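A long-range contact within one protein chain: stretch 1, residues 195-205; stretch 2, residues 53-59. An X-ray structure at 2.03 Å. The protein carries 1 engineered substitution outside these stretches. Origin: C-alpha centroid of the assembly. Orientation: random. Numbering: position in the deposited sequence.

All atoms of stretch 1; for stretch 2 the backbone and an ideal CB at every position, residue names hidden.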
ATOM      1  N   GLY A 195      -9.118  -4.785   9.686  1.00 37.20           N
ATOM      2  CA  GLY A 195      -8.858  -3.354   9.828  1.00 37.63           C
ATOM      3  C   GLY A 195      -9.080  -2.611   8.520  1.00 40.57           C
ATOM      4  O   GLY A 195      -8.981  -3.177   7.421  1.00 39.08           O
ATOM      5  N   TYR A 196      -9.365  -1.335   8.633  1.00 37.80           N
ATOM      6  CA  TYR A 196      -9.661  -0.529   7.457  1.00 38.45           C
ATOM      7  C   TYR A 196      -8.481  -0.436   6.449  1.00 39.40           C
ATOM      8  O   TYR A 196      -8.708  -0.554   5.252  1.00 39.14           O
ATOM      9  CB  TYR A 196     -10.088   0.849   7.895  1.00 40.55           C
ATOM     10  CG  TYR A 196     -10.298   1.798   6.729  1.00 41.79           C
ATOM     11  CD1 TYR A 196     -11.481   1.803   6.021  1.00 45.55           C
ATOM     12  CD2 TYR A 196      -9.268   2.607   6.276  1.00 42.11           C
ATOM     13  CE1 TYR A 196     -11.685   2.684   4.959  1.00 43.97           C
ATOM     14  CE2 TYR A 196      -9.436   3.443   5.185  1.00 43.07           C
ATOM     15  CZ  TYR A 196     -10.676   3.550   4.584  1.00 41.83           C
ATOM     16  OH  TYR A 196     -10.850   4.370   3.490  1.00 39.72           O
ATOM     17  N   LEU A 197      -7.235  -0.323   6.921  1.00 38.64           N
ATOM     18  CA  LEU A 197      -6.079  -0.306   6.022  1.00 38.62           C
ATOM     19  C   LEU A 197      -5.826  -1.676   5.416  1.00 43.42           C
ATOM     20  O   LEU A 197      -5.297  -1.741   4.305  1.00 44.01           O
ATOM     21  CB  LEU A 197      -4.804   0.237   6.675  1.00 37.49           C
ATOM     22  CG  LEU A 197      -4.721   1.707   6.884  1.00 39.94           C
ATOM     23  CD1 LEU A 197      -3.310   2.116   7.342  1.00 38.34           C
ATOM     24  CD2 LEU A 197      -5.035   2.454   5.583  1.00 40.65           C
ATOM     25  N   ALA A 198      -6.201  -2.748   6.120  1.00 39.61           N
ATOM     26  CA  ALA A 198      -6.128  -4.110   5.574  1.00 40.44           C
ATOM     27  C   ALA A 198      -7.177  -4.277   4.404  1.00 45.12           C
ATOM     28  O   ALA A 198      -6.978  -5.090   3.513  1.00 45.61           O
ATOM     29  CB  ALA A 198      -6.353  -5.167   6.664  1.00 40.30           C
ATOM     30  N   TRP A 199      -8.293  -3.548   4.466  1.00 41.51           N
ATOM     31  CA  TRP A 199      -9.341  -3.576   3.469  1.00 41.92           C
ATOM     32  C   TRP A 199      -9.028  -2.737   2.238  1.00 43.69           C
ATOM     33  O   TRP A 199      -9.323  -3.149   1.130  1.00 42.72           O
ATOM     34  CB  TRP A 199     -10.642  -3.077   4.094  1.00 43.17           C
ATOM     35  CG  TRP A 199     -11.798  -3.123   3.141  1.00 44.37           C
ATOM     36  CD1 TRP A 199     -12.323  -4.231   2.535  1.00 47.01           C
ATOM     37  CD2 TRP A 199     -12.603  -2.010   2.725  1.00 44.54           C
ATOM     38  NE1 TRP A 199     -13.378  -3.866   1.749  1.00 47.61           N
ATOM     39  CE2 TRP A 199     -13.544  -2.504   1.804  1.00 48.83           C
ATOM     40  CE3 TRP A 199     -12.582  -0.635   3.000  1.00 45.87           C
ATOM     41  CZ2 TRP A 199     -14.450  -1.669   1.136  1.00 49.80           C
ATOM     42  CZ3 TRP A 199     -13.466   0.203   2.315  1.00 48.29           C
ATOM     43  CH2 TRP A 199     -14.413  -0.324   1.426  1.00 49.73           C
ATOM     44  N   ILE A 200      -8.528  -1.527   2.406  1.00 40.87           N
ATOM     45  CA  ILE A 200      -8.312  -0.661   1.228  1.00 41.30           C
ATOM     46  C   ILE A 200      -6.989  -1.015   0.499  1.00 45.18           C
ATOM     47  O   ILE A 200      -6.047  -1.565   1.081  1.00 42.91           O
ATOM     48  CB  ILE A 200      -8.351   0.869   1.518  1.00 41.95           C
ATOM     49  CG1 ILE A 200      -7.256   1.335   2.504  1.00 43.29           C
ATOM     50  CG2 ILE A 200      -9.723   1.300   2.009  1.00 44.72           C
ATOM     51  CD1 ILE A 200      -6.843   2.736   2.373  1.00 40.74           C
ATOM     52  N   GLY A 201      -6.946  -0.625  -0.752  1.00 42.47           N
ATOM     53  CA  GLY A 201      -5.734  -0.603  -1.559  1.00 43.38           C
ATOM     54  C   GLY A 201      -5.090   0.755  -1.305  1.00 45.90           C
ATOM     55  O   GLY A 201      -5.607   1.774  -1.737  1.00 46.50           O
ATOM     56  N   PHE A 202      -3.965   0.801  -0.563  1.00 44.80           N
ATOM     57  CA  PHE A 202      -3.317   2.084  -0.183  1.00 41.97           C
ATOM     58  C   PHE A 202      -2.307   2.534  -1.221  1.00 43.06           C
ATOM     59  O   PHE A 202      -1.555   1.717  -1.738  1.00 41.60           O
ATOM     60  CB  PHE A 202      -2.659   1.909   1.145  1.00 41.90           C
ATOM     61  CG  PHE A 202      -1.792   3.062   1.620  1.00 41.55           C
ATOM     62  CD1 PHE A 202      -2.332   4.104   2.371  1.00 40.63           C
ATOM     63  CD2 PHE A 202      -0.458   3.146   1.249  1.00 41.84           C
ATOM     64  CE1 PHE A 202      -1.528   5.185   2.758  1.00 40.19           C
ATOM     65  CE2 PHE A 202       0.336   4.177   1.678  1.00 40.73           C
ATOM     66  CZ  PHE A 202      -0.201   5.203   2.410  1.00 39.69           C
ATOM     67  N   VAL A 203      -2.341   3.811  -1.570  1.00 39.24           N
ATOM     68  CA  VAL A 203      -1.392   4.428  -2.472  1.00 37.93           C
ATOM     69  C   VAL A 203      -1.080   5.817  -1.929  1.00 41.61           C
ATOM     70  O   VAL A 203      -1.990   6.549  -1.593  1.00 41.45           O
ATOM     71  CB  VAL A 203      -1.811   4.452  -3.967  1.00 42.99           C
ATOM     72  CG1 VAL A 203      -3.137   5.204  -4.195  1.00 46.36           C
ATOM     73  CG2 VAL A 203      -0.698   5.087  -4.818  1.00 42.96           C
ATOM     74  N   ALA A 204       0.181   6.185  -1.880  1.00 38.35           N
ATOM     75  CA  ALA A 204       0.583   7.517  -1.409  1.00 40.08           C
ATOM     76  C   ALA A 204       1.905   7.916  -2.065  1.00 42.55           C
ATOM     77  O   ALA A 204       2.804   7.089  -2.270  1.00 39.83           O
ATOM     78  CB  ALA A 204       0.714   7.555   0.106  1.00 40.49           C
ATOM     79  N   PRO A 205       2.022   9.188  -2.447  1.00 38.44           N
ATOM     80  CA  PRO A 205       3.280   9.638  -3.019  1.00 41.63           C
ATOM     81  C   PRO A 205       4.336   9.881  -1.940  1.00 44.40           C
ATOM     82  O   PRO A 205       4.053  10.295  -0.803  1.00 44.51           O
ATOM     83  CB  PRO A 205       2.898  10.963  -3.698  1.00 43.77           C
ATOM     84  CG  PRO A 205       1.837  11.504  -2.765  1.00 45.35           C
ATOM     85  CD  PRO A 205       1.035  10.297  -2.385  1.00 40.76           C
ATOM     86  N   UNK A  53       4.432   1.360   7.578  1.00 39.71           N
ATOM     87  CA  UNK A  53       4.647   2.646   6.922  1.00 40.03           C
ATOM     88  C   UNK A  53       3.337   3.369   6.603  1.00 40.67           C
ATOM     89  O   UNK A  53       3.220   4.500   7.032  1.00 40.32           O
ATOM     90  CB  UNK A  53       5.449   2.443   5.635  1.00 40.03           C
ATOM     91  N   UNK A  54       2.321   2.760   5.982  1.00 37.43           N
ATOM     92  CA  UNK A  54       1.040   3.492   5.762  1.00 36.35           C
ATOM     93  C   UNK A  54       0.393   3.910   7.089  1.00 37.91           C
ATOM     94  O   UNK A  54      -0.174   4.989   7.240  1.00 37.93           O
ATOM     95  CB  UNK A  54       0.060   2.624   4.970  1.00 36.35           C
ATOM     96  N   UNK A  55       0.499   3.056   8.094  1.00 36.65           N
ATOM     97  CA  UNK A  55      -0.125   3.326   9.401  1.00 36.22           C
ATOM     98  C   UNK A  55       0.528   4.501  10.100  1.00 36.79           C
ATOM     99  O   UNK A  55      -0.185   5.426  10.548  1.00 36.47           O
ATOM    100  CB  UNK A  55      -0.047   2.089  10.298  1.00 36.22           C
ATOM    101  N   UNK A  56       1.852   4.534  10.098  1.00 35.76           N
ATOM    102  CA  UNK A  56       2.601   5.621  10.747  1.00 36.50           C
ATOM    103  C   UNK A  56       2.519   6.911   9.904  1.00 39.42           C
ATOM    104  O   UNK A  56       2.396   7.977  10.465  1.00 40.30           O
ATOM    105  CB  UNK A  56       4.061   5.213  10.952  1.00 36.50           C
ATOM    106  N   UNK A  57       2.474   6.801   8.584  1.00 38.65           N
ATOM    107  CA  UNK A  57       2.351   7.987   7.708  1.00 36.46           C
ATOM    108  C   UNK A  57       1.021   8.664   7.955  1.00 40.77           C
ATOM    109  O   UNK A  57       0.990   9.869   8.147  1.00 40.16           O
ATOM    110  CB  UNK A  57       2.482   7.605   6.232  1.00 36.46           C
ATOM    111  N   UNK A  58      -0.081   7.889   7.987  1.00 35.81           N
ATOM    112  CA  UNK A  58      -1.405   8.448   8.243  1.00 37.09           C
ATOM    113  C   UNK A  58      -1.526   9.040   9.634  1.00 39.27           C
ATOM    114  O   UNK A  58      -2.103  10.097   9.779  1.00 37.96           O
ATOM    115  CB  UNK A  58      -2.475   7.372   8.050  1.00 37.09           C
ATOM    116  N   UNK A  59      -0.893   8.449  10.631  1.00 39.27           N
ATOM    117  CA  UNK A  59      -0.879   9.041  11.972  1.00 39.10           C
ATOM    118  C   UNK A  59      -0.238  10.423  11.952  1.00 39.50           C
ATOM    119  O   UNK A  59      -0.718  11.388  12.559  1.00 39.44           O
ATOM    120  CB  UNK A  59      -0.133   8.132  12.951  1.00 39.10           C
TER

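The seven positions of stretch 2 form a helical segment that lies beside a short helix, a turn and a strand of stretch 1.

At position 53 the CA-to-CB bond points sideways and the ideal CB has nothing of stretch 1 within 5.5 Å, so this contact sets no preference. The residue is Glu-53, whose carboxylate oxygens are hydrogen-bonded elsewhere in the structure.

Position 54 is far more constrained. Its bond points toward stretch 1, and the ideal CB lies 3.6 Å from CZ of Phe-202 and 4.2 Å from CD1 of Leu-197. A compact apolar group suits this place: alanine, valine or proline could each be considered, although proline also needs a backbone nitrogen that is not required as a donor within the helix. Its phi of -61° is compatible with a proline ring. The residue is Pro-54. Its CB sits 3.6 Å from the centroid of the Phe-202 ring and only 5° off the ring normal, a CH-pi contact over the face, while Leu-197 CD1 packs 4.2 Å from the same CB.

At position 55 the bond points away, yet the ideal CB is 4.4 Å from Leu-197 CD1. Stretch 1 asks for little beyond tolerance of a methyl there, and small residues fit easily. Ala-55 fills the place, and its CA, 4.0 Å from Leu-197 CD1, makes the closest approach.

Position 56 is out of reach, so stretch 1 offers no guide; it is Leu-56.

Position 57 points toward stretch 1, but its ideal CB is still 5.3 Å from Phe-202 CZ. A branched or longer apolar chain, such as leucine, isoleucine or methionine, could cross that gap to the ring and the methyl of Ala-204. Leu-57, with chi1 t and chi2 p, does so: its CD2 lies at the edge of the ring, 4.2 Å from Phe-202 CZ, and 4.1 Å from Ala-204 CB.

Position 58 also points toward stretch 1, with Leu-197 CD1 5.4 Å from the ideal CB. Beyond lie Leu-197, Phe-202, Ile-200 and Tyr-196, a largely apolar surface suited to methionine, leucine or a long chain with a flat end. Arg-58 extends along it. Its CD is 3.8 Å from Phe-202 CE1, Leu-197 CD2 lies over one face of the guanidinium, 3.6 Å from NE, and NH2 reaches to 3.6 Å from Tyr-196 CE2. No hydrogen bond joins the stretches; NH1 and NH2 find partners elsewhere in the structure.

Position 59 is again out of reach and holds Leu-59.

Stretch 2, residues 53-59: EPALLRL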
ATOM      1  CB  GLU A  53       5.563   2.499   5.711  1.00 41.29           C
ATOM      2  CG  GLU A  53       5.940   3.865   5.173  1.00 40.82           C
ATOM      3  CD  GLU A  53       7.065   3.835   4.166  1.00 52.59           C
ATOM      4  OE1 GLU A  53       7.703   2.772   4.050  1.00 50.43           O
ATOM      5  OE2 GLU A  53       7.333   4.871   3.512  1.00 53.49           O
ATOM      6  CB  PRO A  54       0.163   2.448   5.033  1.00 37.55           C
ATOM      7  CG  PRO A  54       1.091   1.474   4.486  1.00 41.94           C
ATOM      8  CD  PRO A  54       2.308   1.433   5.323  1.00 38.75           C
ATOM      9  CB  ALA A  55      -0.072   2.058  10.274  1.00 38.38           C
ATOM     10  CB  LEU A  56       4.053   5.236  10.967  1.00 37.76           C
ATOM     11  CG  LEU A  56       4.318   4.105  12.044  1.00 40.81           C
ATOM     12  CD1 LEU A  56       5.783   3.741  12.044  1.00 44.36           C
ATOM     13  CD2 LEU A  56       3.759   4.531  13.397  1.00 39.17           C
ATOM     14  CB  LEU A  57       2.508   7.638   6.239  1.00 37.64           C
ATOM     15  CG  LEU A  57       2.244   8.791   5.210  1.00 41.43           C
ATOM     16  CD1 LEU A  57       3.217   9.934   5.402  1.00 41.18           C
ATOM     17  CD2 LEU A  57       2.320   8.291   3.825  1.00 44.05           C
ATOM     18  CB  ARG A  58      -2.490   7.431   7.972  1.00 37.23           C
ATOM     19  CG  ARG A  58      -2.582   7.202   6.492  1.00 35.52           C
ATOM     20  CD  ARG A  58      -3.278   5.974   6.086  1.00 39.57           C
ATOM     21  NE  ARG A  58      -4.701   5.950   6.414  1.00 40.03           N
ATOM     22  CZ  ARG A  58      -5.712   6.122   5.575  1.00 48.50           C
ATOM     23  NH1 ARG A  58      -5.493   6.534   4.331  1.00 38.73           N
ATOM     24  NH2 ARG A  58      -6.957   5.923   5.982  1.00 41.22           N
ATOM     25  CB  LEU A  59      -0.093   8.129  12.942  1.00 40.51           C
ATOM     26  CG  LEU A  59       0.281   8.788  14.321  1.00 46.92           C
ATOM     27  CD1 LEU A  59      -0.933   8.978  15.089  1.00 50.94           C
ATOM     28  CD2 LEU A  59       1.207   7.869  15.143  1.00 53.66           C
TER
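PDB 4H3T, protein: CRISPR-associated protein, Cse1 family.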